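Long-range contacts in transferrin (Manduca sexta, PDB 6WB6), which binds a single ferric ion per molecule together with a carbonate anion and transports iron in the insect Manduca sexta: residues M14-E18 with E32-A36; F45-R49 with G278-V282; K443-N449 with A566-D570; L559-R564 with S574-V580. One frame throughout, in Å; residues are numbered along the deposited sequence.

Contact 1: M14-E18 with E32-A36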
loop_
_atom_site.group_PDB
_atom_site.type_symbol
_atom_site.label_atom_id
_atom_site.label_comp_id
_atom_site.label_asym_id
_atom_site.label_seq_id
_atom_site.Cartn_x
_atom_site.Cartn_y
_atom_site.Cartn_z
ATOM N N MET A 14 -6.701 -13.387 16.675
ATOM C CA MET A 14 -7.613 -14.005 17.626
ATOM C C MET A 14 -6.857 -14.786 18.696
ATOM O O MET A 14 -7.127 -14.639 19.891
ATOM C CB MET A 14 -8.586 -14.914 16.884
ATOM C CG MET A 14 -9.810 -15.224 17.668
ATOM S SD MET A 14 -10.851 -13.782 18.005
ATOM C CE MET A 14 -12.048 -14.676 18.969
ATOM N N LYS A 15 -5.922 -15.637 18.294
ATOM C CA LYS A 15 -5.194 -16.393 19.302
ATOM C C LYS A 15 -4.464 -15.470 20.260
ATOM O O LYS A 15 -4.283 -15.823 21.427
ATOM C CB LYS A 15 -4.200 -17.367 18.667
ATOM C CG LYS A 15 -4.855 -18.597 18.021
ATOM C CD LYS A 15 -5.360 -19.582 19.062
ATOM C CE LYS A 15 -6.322 -20.583 18.461
ATOM N NZ LYS A 15 -5.873 -21.004 17.105
ATOM N N ASP A 16 -4.028 -14.292 19.796
ATOM C CA ASP A 16 -3.339 -13.388 20.705
ATOM C C ASP A 16 -4.317 -12.772 21.690
ATOM O O ASP A 16 -3.988 -12.555 22.866
ATOM C CB ASP A 16 -2.589 -12.317 19.915
ATOM C CG ASP A 16 -1.362 -12.879 19.232
ATOM O OD1 ASP A 16 -0.494 -13.419 19.938
ATOM O OD2 ASP A 16 -1.291 -12.830 17.988
ATOM N N CYS A 17 -5.527 -12.504 21.237
ATOM C CA CYS A 17 -6.520 -11.964 22.144
ATOM C C CYS A 17 -6.884 -12.990 23.213
ATOM O O CYS A 17 -7.197 -12.620 24.349
ATOM C CB CYS A 17 -7.729 -11.523 21.326
ATOM S SG CYS A 17 -9.062 -10.720 22.209
ATOM N N GLU A 18 -6.817 -14.280 22.867
ATOM C CA GLU A 18 -7.178 -15.326 23.814
ATOM C C GLU A 18 -6.118 -15.447 24.896
ATOM O O GLU A 18 -6.446 -15.474 26.083
ATOM C CB GLU A 18 -7.386 -16.650 23.071
ATOM C CG GLU A 18 -8.606 -16.604 22.119
ATOM C CD GLU A 18 -8.610 -17.729 21.085
ATOM O OE1 GLU A 18 -7.703 -18.586 21.117
ATOM O OE2 GLU A 18 -9.522 -17.755 20.239
ATOM N N GLU A 32 -14.408 -10.632 26.005
ATOM C CA GLU A 32 -14.442 -11.647 24.970
ATOM C C GLU A 32 -13.851 -11.084 23.695
ATOM O O GLU A 32 -13.986 -9.896 23.392
ATOM C CB GLU A 32 -15.845 -12.171 24.637
ATOM C CG GLU A 32 -16.965 -11.593 25.413
ATOM C CD GLU A 32 -18.317 -12.194 24.989
ATOM O OE1 GLU A 32 -18.363 -12.900 23.956
ATOM O OE2 GLU A 32 -19.334 -11.966 25.680
ATOM N N CYS A 33 -13.221 -11.969 22.949
ATOM C CA CYS A 33 -12.645 -11.646 21.657
ATOM C C CYS A 33 -13.714 -11.873 20.582
ATOM O O CYS A 33 -14.293 -12.962 20.502
ATOM C CB CYS A 33 -11.415 -12.526 21.448
ATOM S SG CYS A 33 -10.158 -12.339 22.800
ATOM N N VAL A 34 -14.003 -10.844 19.793
ATOM C CA VAL A 34 -14.856 -10.949 18.612
ATOM C C VAL A 34 -13.969 -10.746 17.389
ATOM O O VAL A 34 -13.412 -9.654 17.218
ATOM C CB VAL A 34 -15.991 -9.915 18.631
ATOM C CG1 VAL A 34 -16.958 -10.128 17.435
ATOM C CG2 VAL A 34 -16.714 -9.948 19.946
ATOM N N PRO A 35 -13.793 -11.747 16.524
ATOM C CA PRO A 35 -12.953 -11.534 15.342
ATOM C C PRO A 35 -13.643 -10.651 14.328
ATOM O O PRO A 35 -14.867 -10.666 14.186
ATOM C CB PRO A 35 -12.745 -12.946 14.788
ATOM C CG PRO A 35 -13.987 -13.692 15.230
ATOM C CD PRO A 35 -14.308 -13.128 16.586
ATOM N N ALA A 36 -12.837 -9.869 13.612
ATOM C CA ALA A 36 -13.313 -9.183 12.432
ATOM C C ALA A 36 -12.297 -9.358 11.319
ATOM O O ALA A 36 -11.197 -9.883 11.520
ATOM C CB ALA A 36 -13.591 -7.694 12.679
#
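Met-14 reaches over from its helix with the thioether end of its side chain, and Cys-33 and Pro-35 of the strand receive it. The chain starts with CG turned opposite the backbone N (chi1 -161°) and bends at chi2, a course that swings SD and CE across to the strand although CB itself does not face it. Met-14 CE lies 3.3 Å from Cys-33 CB, closer than usual for two carbons, and 3.2 Å from Cys-33 O. CE also meets Pro-35 CD at 3.6 Å, while SD rests 3.8 Å from Pro-35 CB; the two side chains pass at a slant. One turn further along the helix the contact becomes covalent. Cys-17 SG and Cys-33 SG are bonded at 2.0 Å, and chi3 of -93° is close to the perpendicular torsion that disulfides prefer. Helix 14-21 is the crossover of a beta-alpha-beta unit whose parallel strands are 5-10 and 31-36, and the short axes run at 173°, as a crossover helix returning against its strand should. Cut back to an alanine, the Met-14 side chain would lose SD and CE, and Cys-33 CB and the Pro-35 ring would probably be left with a gap where the thioether lay. Met-14 also touches Val-9 of strand 5-10, and Val-311 of helix 306-311 packs on Cys-17.

Contact 2: F45-R49 with G278-V282; sequences FVQQR and GHNDV
Arg-49 lays CG and NE over one face of the His-279 ring, and the guanidinium runs on over His-279 CB, the planes 18° apart. His-279 CB sits 3.4 Å from Arg-49 CZ, while Arg-49 CG makes a CH-pi contact 4.0 Å from the ring centroid. On the other face of the imidazole lies Val-282 CG2; it and Arg-49 NE are both offset toward the rim. At the guanidinium edge Asp-281 OD2 accepts from Arg-49 NE at 2.9 Å, approached from above the carboxylate plane, and more weakly from Arg-49 NH2; this is a salt bridge. Arg-49 NH1 is fixed by Gln-47 O at 2.9 Å (163° at the hydrogen), and NH2 has a second carboxylate in Asp-71. Helix 39-47 ends here in a Schellman motif, with Arg-49 at positive phi, beside strand 275-279, a member of an antiparallel four-stranded sheet. A leucine in place of Arg-49 would probably leave Asp-281 and Asp-71 without their shared cation and the imidazole face without the NE that lies on it. Deeper in, Val-46 CG1 packs 3.3 Å from His-279 N; it stands opposite its own backbone N (chi1 173°), which points it at the strand backbone. His-279 NE2 is hydrogen-bonded to Asp-52.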
loop_
_atom_site.group_PDB
_atom_site.type_symbol
_atom_site.label_atom_id
_atom_site.label_comp_id
_atom_site.label_asym_id
_atom_site.label_seq_id
_atom_site.Cartn_x
_atom_site.Cartn_y
_atom_site.Cartn_z
ATOM N N PHE A 45 -18.926 -3.653 13.508
ATOM C CA PHE A 45 -19.381 -4.541 14.569
ATOM C C PHE A 45 -19.591 -3.796 15.869
ATOM O O PHE A 45 -20.432 -4.201 16.679
ATOM C CB PHE A 45 -18.380 -5.666 14.809
ATOM C CG PHE A 45 -18.316 -6.681 13.720
ATOM C CD1 PHE A 45 -19.202 -6.646 12.642
ATOM C CD2 PHE A 45 -17.382 -7.698 13.785
ATOM C CE1 PHE A 45 -19.136 -7.603 11.656
ATOM C CE2 PHE A 45 -17.304 -8.649 12.802
ATOM C CZ PHE A 45 -18.192 -8.602 11.724
ATOM N N VAL A 46 -18.824 -2.733 16.114
ATOM C CA VAL A 46 -19.030 -1.969 17.336
ATOM C C VAL A 46 -20.331 -1.202 17.242
ATOM O O VAL A 46 -21.138 -1.201 18.173
ATOM C CB VAL A 46 -17.855 -1.017 17.621
ATOM C CG1 VAL A 46 -18.199 -0.099 18.824
ATOM C CG2 VAL A 46 -16.590 -1.802 17.891
ATOM N N GLN A 47 -20.543 -0.518 16.121
ATOM C CA GLN A 47 -21.813 0.174 15.932
ATOM C C GLN A 47 -22.979 -0.801 16.050
ATOM O O GLN A 47 -23.994 -0.498 16.684
ATOM C CB GLN A 47 -21.843 0.863 14.570
ATOM C CG GLN A 47 -23.164 1.588 14.306
ATOM C CD GLN A 47 -23.447 2.631 15.358
ATOM O OE1 GLN A 47 -22.549 3.346 15.808
ATOM N NE2 GLN A 47 -24.693 2.711 15.777
ATOM N N GLN A 48 -22.840 -1.976 15.448
ATOM C CA GLN A 48 -23.866 -3.012 15.443
ATOM C C GLN A 48 -23.959 -3.788 16.749
ATOM O O GLN A 48 -24.774 -4.711 16.840
ATOM C CB GLN A 48 -23.599 -4.009 14.313
ATOM C CG GLN A 48 -23.775 -3.466 12.892
ATOM C CD GLN A 48 -23.097 -4.369 11.860
ATOM O OE1 GLN A 48 -22.255 -5.199 12.208
ATOM N NE2 GLN A 48 -23.469 -4.227 10.602
ATOM N N ARG A 49 -23.118 -3.487 17.737
ATOM C CA ARG A 49 -23.110 -4.153 19.035
ATOM C C ARG A 49 -22.727 -5.623 18.987
ATOM O O ARG A 49 -22.984 -6.333 19.963
ATOM C CB ARG A 49 -24.468 -4.050 19.742
ATOM C CG ARG A 49 -24.655 -2.803 20.597
ATOM C CD ARG A 49 -24.699 -1.519 19.766
ATOM N NE ARG A 49 -24.983 -0.349 20.598
ATOM C CZ ARG A 49 -24.921 0.914 20.192
ATOM N NH1 ARG A 49 -24.577 1.218 18.949
ATOM N NH2 ARG A 49 -25.197 1.882 21.038
ATOM N N GLY A 278 -15.845 2.876 21.473
ATOM C CA GLY A 278 -16.916 1.923 21.691
ATOM C C GLY A 278 -18.266 2.549 21.418
ATOM O O GLY A 278 -18.392 3.763 21.236
ATOM N N HIS A 279 -19.290 1.699 21.375
ATOM C CA HIS A 279 -20.621 2.231 21.186
ATOM C C HIS A 279 -21.095 2.913 22.457
ATOM O O HIS A 279 -20.549 2.726 23.545
ATOM C CB HIS A 279 -21.599 1.148 20.765
ATOM C CG HIS A 279 -21.671 -0.010 21.705
ATOM N ND1 HIS A 279 -22.309 0.056 22.921
ATOM C CD2 HIS A 279 -21.191 -1.268 21.596
ATOM C CE1 HIS A 279 -22.208 -1.114 23.530
ATOM N NE2 HIS A 279 -21.535 -1.935 22.747
ATOM N N ASN A 280 -22.122 3.736 22.298
ATOM C CA ASN A 280 -22.549 4.612 23.378
ATOM C C ASN A 280 -23.040 3.817 24.583
ATOM O O ASN A 280 -22.949 4.298 25.719
ATOM C CB ASN A 280 -23.631 5.557 22.857
ATOM C CG ASN A 280 -24.005 6.614 23.844
ATOM O OD1 ASN A 280 -23.177 7.443 24.224
ATOM N ND2 ASN A 280 -25.270 6.618 24.257
ATOM N N ASP A 281 -23.538 2.595 24.371
ATOM C CA ASP A 281 -23.985 1.797 25.512
ATOM C C ASP A 281 -22.830 1.302 26.377
ATOM O O ASP A 281 -23.081 0.617 27.373
ATOM C CB ASP A 281 -24.786 0.582 25.061
ATOM C CG ASP A 281 -25.906 0.920 24.082
ATOM O OD1 ASP A 281 -26.481 2.022 24.155
ATOM O OD2 ASP A 281 -26.212 0.050 23.233
ATOM N N VAL A 282 -21.579 1.573 26.001
ATOM C CA VAL A 282 -20.459 1.248 26.880
ATOM C C VAL A 282 -20.403 2.225 28.040
ATOM O O VAL A 282 -19.894 1.893 29.114
ATOM C CB VAL A 282 -19.127 1.242 26.108
ATOM C CG1 VAL A 282 -17.960 1.211 27.057
ATOM C CG2 VAL A 282 -19.052 0.038 25.182
#

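Contact 3: K443-N449 with A566-D570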
loop_
_atom_site.group_PDB
_atom_site.type_symbol
_atom_site.label_atom_id
_atom_site.label_comp_id
_atom_site.label_asym_id
_atom_site.label_seq_id
_atom_site.Cartn_x
_atom_site.Cartn_y
_atom_site.Cartn_z
ATOM N N LYS A 443 14.944 -31.822 -16.264
ATOM C CA LYS A 443 15.711 -32.581 -15.287
ATOM C C LYS A 443 17.159 -32.112 -15.287
ATOM O O LYS A 443 17.698 -31.695 -16.313
ATOM C CB LYS A 443 15.663 -34.073 -15.590
ATOM C CG LYS A 443 14.300 -34.699 -15.376
ATOM C CD LYS A 443 14.385 -36.194 -15.172
ATOM C CE LYS A 443 12.991 -36.756 -14.930
ATOM N NZ LYS A 443 12.917 -38.235 -14.838
ATOM N N LYS A 444 17.795 -32.173 -14.125
ATOM C CA LYS A 444 19.191 -31.786 -14.078
ATOM C C LYS A 444 19.999 -32.705 -14.975
ATOM O O LYS A 444 19.760 -33.911 -15.030
ATOM C CB LYS A 444 19.726 -31.831 -12.648
ATOM C CG LYS A 444 19.287 -30.642 -11.815
ATOM C CD LYS A 444 20.202 -30.394 -10.644
ATOM C CE LYS A 444 19.531 -29.470 -9.632
ATOM N NZ LYS A 444 20.451 -29.060 -8.541
ATOM N N GLY A 445 20.945 -32.122 -15.708
ATOM C CA GLY A 445 21.876 -32.908 -16.485
ATOM C C GLY A 445 21.386 -33.380 -17.833
ATOM O O GLY A 445 22.166 -34.009 -18.561
ATOM N N THR A 446 20.138 -33.105 -18.209
ATOM C CA THR A 446 19.735 -33.467 -19.559
ATOM C C THR A 446 20.367 -32.495 -20.558
ATOM O O THR A 446 20.907 -31.450 -20.194
ATOM C CB THR A 446 18.209 -33.504 -19.708
ATOM O OG1 THR A 446 17.620 -32.254 -19.316
ATOM C CG2 THR A 446 17.630 -34.634 -18.873
ATOM N N ALA A 447 20.290 -32.861 -21.836
ATOM C CA ALA A 447 21.148 -32.296 -22.872
ATOM C C ALA A 447 20.574 -31.057 -23.558
ATOM O O ALA A 447 21.037 -30.711 -24.650
ATOM C CB ALA A 447 21.444 -33.364 -23.931
ATOM N N TYR A 448 19.611 -30.364 -22.954
ATOM C CA TYR A 448 18.949 -29.233 -23.596
ATOM C C TYR A 448 19.398 -27.937 -22.947
ATOM O O TYR A 448 19.225 -27.763 -21.741
ATOM C CB TYR A 448 17.433 -29.386 -23.509
ATOM C CG TYR A 448 17.014 -30.798 -23.759
ATOM C CD1 TYR A 448 16.827 -31.269 -25.048
ATOM C CD2 TYR A 448 16.836 -31.678 -22.700
ATOM C CE1 TYR A 448 16.460 -32.574 -25.271
ATOM C CE2 TYR A 448 16.466 -32.980 -22.909
ATOM C CZ TYR A 448 16.277 -33.424 -24.189
ATOM O OH TYR A 448 15.923 -34.730 -24.379
ATOM N N ASN A 449 19.988 -27.034 -23.755
ATOM C CA ASN A 449 20.381 -25.706 -23.298
ATOM C C ASN A 449 19.794 -24.575 -24.129
ATOM O O ASN A 449 20.061 -23.408 -23.827
ATOM C CB ASN A 449 21.905 -25.549 -23.316
ATOM C CG ASN A 449 22.602 -26.694 -22.671
ATOM O OD1 ASN A 449 22.691 -26.762 -21.452
ATOM N ND2 ASN A 449 23.107 -27.614 -23.486
ATOM N N ALA A 566 22.397 -16.548 -23.905
ATOM C CA ALA A 566 23.275 -17.695 -23.707
ATOM C C ALA A 566 22.536 -19.016 -23.544
ATOM O O ALA A 566 23.196 -20.061 -23.529
ATOM C CB ALA A 566 24.141 -17.489 -22.464
ATOM N N GLY A 567 21.212 -19.009 -23.402
ATOM C CA GLY A 567 20.545 -20.269 -23.089
ATOM C C GLY A 567 21.044 -20.837 -21.769
ATOM O O GLY A 567 21.403 -20.106 -20.834
ATOM N N GLY A 568 21.083 -22.162 -21.688
ATOM C CA GLY A 568 21.512 -22.786 -20.453
ATOM C C GLY A 568 20.402 -22.886 -19.415
ATOM O O GLY A 568 19.206 -22.796 -19.710
ATOM N N ARG A 569 20.822 -23.065 -18.171
ATOM C CA ARG A 569 19.949 -23.522 -17.100
ATOM C C ARG A 569 20.203 -22.723 -15.837
ATOM O O ARG A 569 21.321 -22.283 -15.592
ATOM C CB ARG A 569 20.194 -24.992 -16.779
ATOM C CG ARG A 569 19.607 -25.950 -17.772
ATOM C CD ARG A 569 20.513 -27.131 -17.981
ATOM N NE ARG A 569 19.943 -28.001 -18.995
ATOM C CZ ARG A 569 19.282 -29.120 -18.744
ATOM N NH1 ARG A 569 19.114 -29.543 -17.506
ATOM N NH2 ARG A 569 18.797 -29.823 -19.750
ATOM N N ASP A 570 19.170 -22.580 -15.015
ATOM C CA ASP A 570 19.334 -21.967 -13.702
ATOM C C ASP A 570 18.362 -22.622 -12.726
ATOM O O ASP A 570 17.456 -23.356 -13.127
ATOM C CB ASP A 570 19.123 -20.463 -13.770
ATOM C CG ASP A 570 19.876 -19.733 -12.690
ATOM O OD1 ASP A 570 20.045 -20.301 -11.590
ATOM O OD2 ASP A 570 20.306 -18.598 -12.951
#
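Arg-569 carries four of the five hydrogen bonds between the segments, a bend at chi2 sending its guanidinium into the curve of residues 443-449. Arg-569 NE and NH2 close side-on upon Tyr-448 O, the NE bond being 2.8 Å long. Arg-569 NH2 also donates almost straight to Thr-446 OG1 (2.7 Å, 172° at the hydrogen), and NH1 to Lys-443 O at 2.8 Å; all three acceptors lie near the guanidinium plane. Thr-446 O lies over one face, 2.7 Å from Arg-569 NH2, at too poor an angle for a hydrogen bond. Lys-443 O, which starts a type II turn, is also bound by Thr-446 OG1 from the opposite face of its carbonyl plane. One backbone bond, Gly-568 N to Asn-449 O at 2.7 Å, lies in the carbonyl plane. Gly-567 CA makes a CA-H...O contact with the same Asn-449 O, where a CB would clash. Packing is slight: the Tyr-448 ring lies nearly parallel to the guanidinium (16°) but meets Arg-569 NH2 at its edge. Glu-558 of strand 557-560 pairs with Arg-569 NH1 in a salt bridge. That carboxylate probably compensates the cation, while carbonyls and hydroxyl fix its rotation and tie the loop to strand 569-570.

Contact 4: L559-R564 with S574-V580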
loop_
_atom_site.group_PDB
_atom_site.type_symbol
_atom_site.label_atom_id
_atom_site.label_comp_id
_atom_site.label_asym_id
_atom_site.label_seq_id
_atom_site.Cartn_x
_atom_site.Cartn_y
_atom_site.Cartn_z
ATOM N N LEU A 559 15.578 -24.982 -14.305
ATOM C CA LEU A 559 14.904 -24.182 -15.317
ATOM C C LEU A 559 15.810 -24.031 -16.525
ATOM O O LEU A 559 17.018 -23.848 -16.382
ATOM C CB LEU A 559 14.527 -22.816 -14.762
ATOM C CG LEU A 559 13.659 -22.951 -13.510
ATOM C CD1 LEU A 559 13.309 -21.577 -12.934
ATOM C CD2 LEU A 559 12.391 -23.778 -13.833
ATOM N N LEU A 560 15.219 -24.167 -17.703
ATOM C CA LEU A 560 15.884 -23.906 -18.975
ATOM C C LEU A 560 15.635 -22.450 -19.332
ATOM O O LEU A 560 14.490 -22.067 -19.598
ATOM C CB LEU A 560 15.330 -24.833 -20.056
ATOM C CG LEU A 560 15.827 -24.657 -21.484
ATOM C CD1 LEU A 560 17.309 -24.946 -21.510
ATOM C CD2 LEU A 560 15.063 -25.563 -22.438
ATOM N N CYS A 561 16.710 -21.648 -19.361
ATOM C CA CYS A 561 16.628 -20.194 -19.526
ATOM C C CYS A 561 16.448 -19.801 -20.993
ATOM O O CYS A 561 17.277 -19.130 -21.605
ATOM C CB CYS A 561 17.875 -19.543 -18.946
ATOM S SG CYS A 561 18.335 -20.183 -17.359
ATOM N N LEU A 562 15.330 -20.225 -21.564
ATOM C CA LEU A 562 15.070 -19.875 -22.951
ATOM C C LEU A 562 15.065 -18.364 -23.179
ATOM O O LEU A 562 15.236 -17.917 -24.323
ATOM C CB LEU A 562 13.734 -20.497 -23.401
ATOM C CG LEU A 562 13.732 -22.033 -23.486
ATOM C CD1 LEU A 562 12.334 -22.639 -23.625
ATOM C CD2 LEU A 562 14.606 -22.453 -24.655
ATOM N N ASN A 563 14.900 -17.562 -22.125
ATOM C CA ASN A 563 14.947 -16.111 -22.297
ATOM C C ASN A 563 16.358 -15.584 -22.503
ATOM O O ASN A 563 16.526 -14.516 -23.090
ATOM C CB ASN A 563 14.366 -15.398 -21.090
ATOM C CG ASN A 563 15.123 -15.715 -19.828
ATOM O OD1 ASN A 563 15.374 -16.881 -19.535
ATOM N ND2 ASN A 563 15.519 -14.686 -19.086
ATOM N N ARG A 564 17.378 -16.282 -22.019
ATOM C CA ARG A 564 18.724 -15.724 -22.071
ATOM C C ARG A 564 19.365 -15.944 -23.432
ATOM O O ARG A 564 19.201 -16.997 -24.055
ATOM C CB ARG A 564 19.596 -16.339 -20.985
ATOM C CG ARG A 564 19.009 -16.170 -19.623
ATOM C CD ARG A 564 19.940 -16.714 -18.583
ATOM N NE ARG A 564 19.439 -16.497 -17.227
ATOM C CZ ARG A 564 19.956 -17.071 -16.147
ATOM N NH1 ARG A 564 20.980 -17.910 -16.264
ATOM N NH2 ARG A 564 19.446 -16.815 -14.951
ATOM N N SER A 574 15.085 -19.091 -9.667
ATOM C CA SER A 574 15.530 -17.962 -10.465
ATOM C C SER A 574 14.621 -17.698 -11.650
ATOM O O SER A 574 14.988 -16.913 -12.528
ATOM C CB SER A 574 16.961 -18.186 -10.958
ATOM O OG SER A 574 16.954 -19.073 -12.057
ATOM N N PHE A 575 13.434 -18.303 -11.671
ATOM C CA PHE A 575 12.494 -18.151 -12.779
ATOM C C PHE A 575 12.390 -16.717 -13.295
ATOM O O PHE A 575 12.251 -16.518 -14.507
ATOM C CB PHE A 575 11.107 -18.670 -12.370
ATOM C CG PHE A 575 10.539 -18.002 -11.159
ATOM C CD1 PHE A 575 10.819 -18.478 -9.899
ATOM C CD2 PHE A 575 9.725 -16.889 -11.285
ATOM C CE1 PHE A 575 10.305 -17.857 -8.775
ATOM C CE2 PHE A 575 9.199 -16.272 -10.176
ATOM C CZ PHE A 575 9.487 -16.751 -8.915
ATOM N N ALA A 576 12.488 -15.705 -12.419
ATOM C CA ALA A 576 12.348 -14.327 -12.888
ATOM C C ALA A 576 13.391 -13.943 -13.938
ATOM O O ALA A 576 13.188 -12.959 -14.646
ATOM C CB ALA A 576 12.420 -13.329 -11.732
ATOM N N THR A 577 14.485 -14.698 -14.080
ATOM C CA THR A 577 15.458 -14.423 -15.136
ATOM C C THR A 577 15.792 -15.657 -15.972
ATOM O O THR A 577 16.665 -15.583 -16.849
ATOM C CB THR A 577 16.749 -13.838 -14.539
ATOM O OG1 THR A 577 17.388 -14.825 -13.723
ATOM C CG2 THR A 577 16.440 -12.596 -13.709
ATOM N N CYS A 578 15.115 -16.779 -15.733
ATOM C CA CYS A 578 15.352 -18.053 -16.419
ATOM C C CYS A 578 13.965 -18.602 -16.732
ATOM O O CYS A 578 13.371 -19.300 -15.903
ATOM C CB CYS A 578 16.150 -19.035 -15.565
ATOM S SG CYS A 578 16.529 -20.584 -16.436
ATOM N N ASN A 579 13.454 -18.275 -17.914
ATOM C CA ASN A 579 12.032 -18.424 -18.163
ATOM C C ASN A 579 11.786 -18.417 -19.663
ATOM O O ASN A 579 12.706 -18.261 -20.465
ATOM C CB ASN A 579 11.245 -17.301 -17.500
ATOM C CG ASN A 579 11.708 -15.914 -17.962
ATOM O OD1 ASN A 579 11.500 -15.526 -19.118
ATOM N ND2 ASN A 579 12.336 -15.163 -17.052
ATOM N N VAL A 580 10.518 -18.562 -20.023
ATOM C CA VAL A 580 10.061 -18.376 -21.382
ATOM C C VAL A 580 9.456 -16.999 -21.568
ATOM O O VAL A 580 9.844 -16.262 -22.470
ATOM C CB VAL A 580 9.050 -19.473 -21.772
ATOM C CG1 VAL A 580 8.781 -19.398 -23.264
ATOM C CG2 VAL A 580 9.565 -20.837 -21.370
HETATM O O HOH W 1 12.652 -21.559 -17.647
#
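Cys-561 and Cys-578 join the segments in their buried part, SG to SG 2.1 Å with chi3 at -91°. Leu-559 closes over this bridge, its CB 3.4 Å from Cys-578 SG and its CD1 3.7 Å from Phe-575 CB. Leu-562 and Val-580 lie side by side and touch more lightly, CD1 to CG2 4.0 Å. A water bridges Leu-560 O and Cys-578 O. The more exposed flank is polar. Asn-563 holds CG between its backbone N and carbonyl carbon (chi1 60°), turning its amide to residues 577-579: ND2 gives a 2.7 Å bond to Thr-577 O, and OD1 accepts from Asn-579 N at 2.9 Å. Arg-564 grips Thr-577 side-on, NE to Thr-577 O at 2.9 Å and NH2 to Thr-577 OG1 at 3.1 Å. Thr-577 O thus takes Asn-563 ND2 and Arg-564 NE from opposite faces of its plane, while Arg-564 NH2 also salt-bridges Asp-570. The Arg-564 guanidinium ties the two sides, with Cys-561 SG over one face, offset toward the rim. Strand 557-560 pairs with both 437-443 and 569-570; Leu-559 and Phe-575 pack on Val-439, and Val-580 rests on Ala-472 and Tyr-476 of helix 467-479.

How the contacts relate
Along the chain contact 1 closes before contact 2 opens, and both precede the crossed pair formed by contacts 3 and 4. The first two lie in the N-terminal transferrin-like half with centres about 17 Å apart; strand 31-36 runs on to helix 39-47, and the Phe-45 ring meets Pro-35 O and Ala-36 CB. Contacts 3 and 4, centres about 10 Å apart, share one mixed sheet in the C-terminal half, where Asp-570 O and Gly-568 O accept hydrogen bonds from Leu-559 N and Cys-561 N. Between contacts 2 and 3 the centres are about 63 Å apart, so they belong to different transferrin-like halves of the chain and do not touch; all four lie away from the iron and carbonate sites.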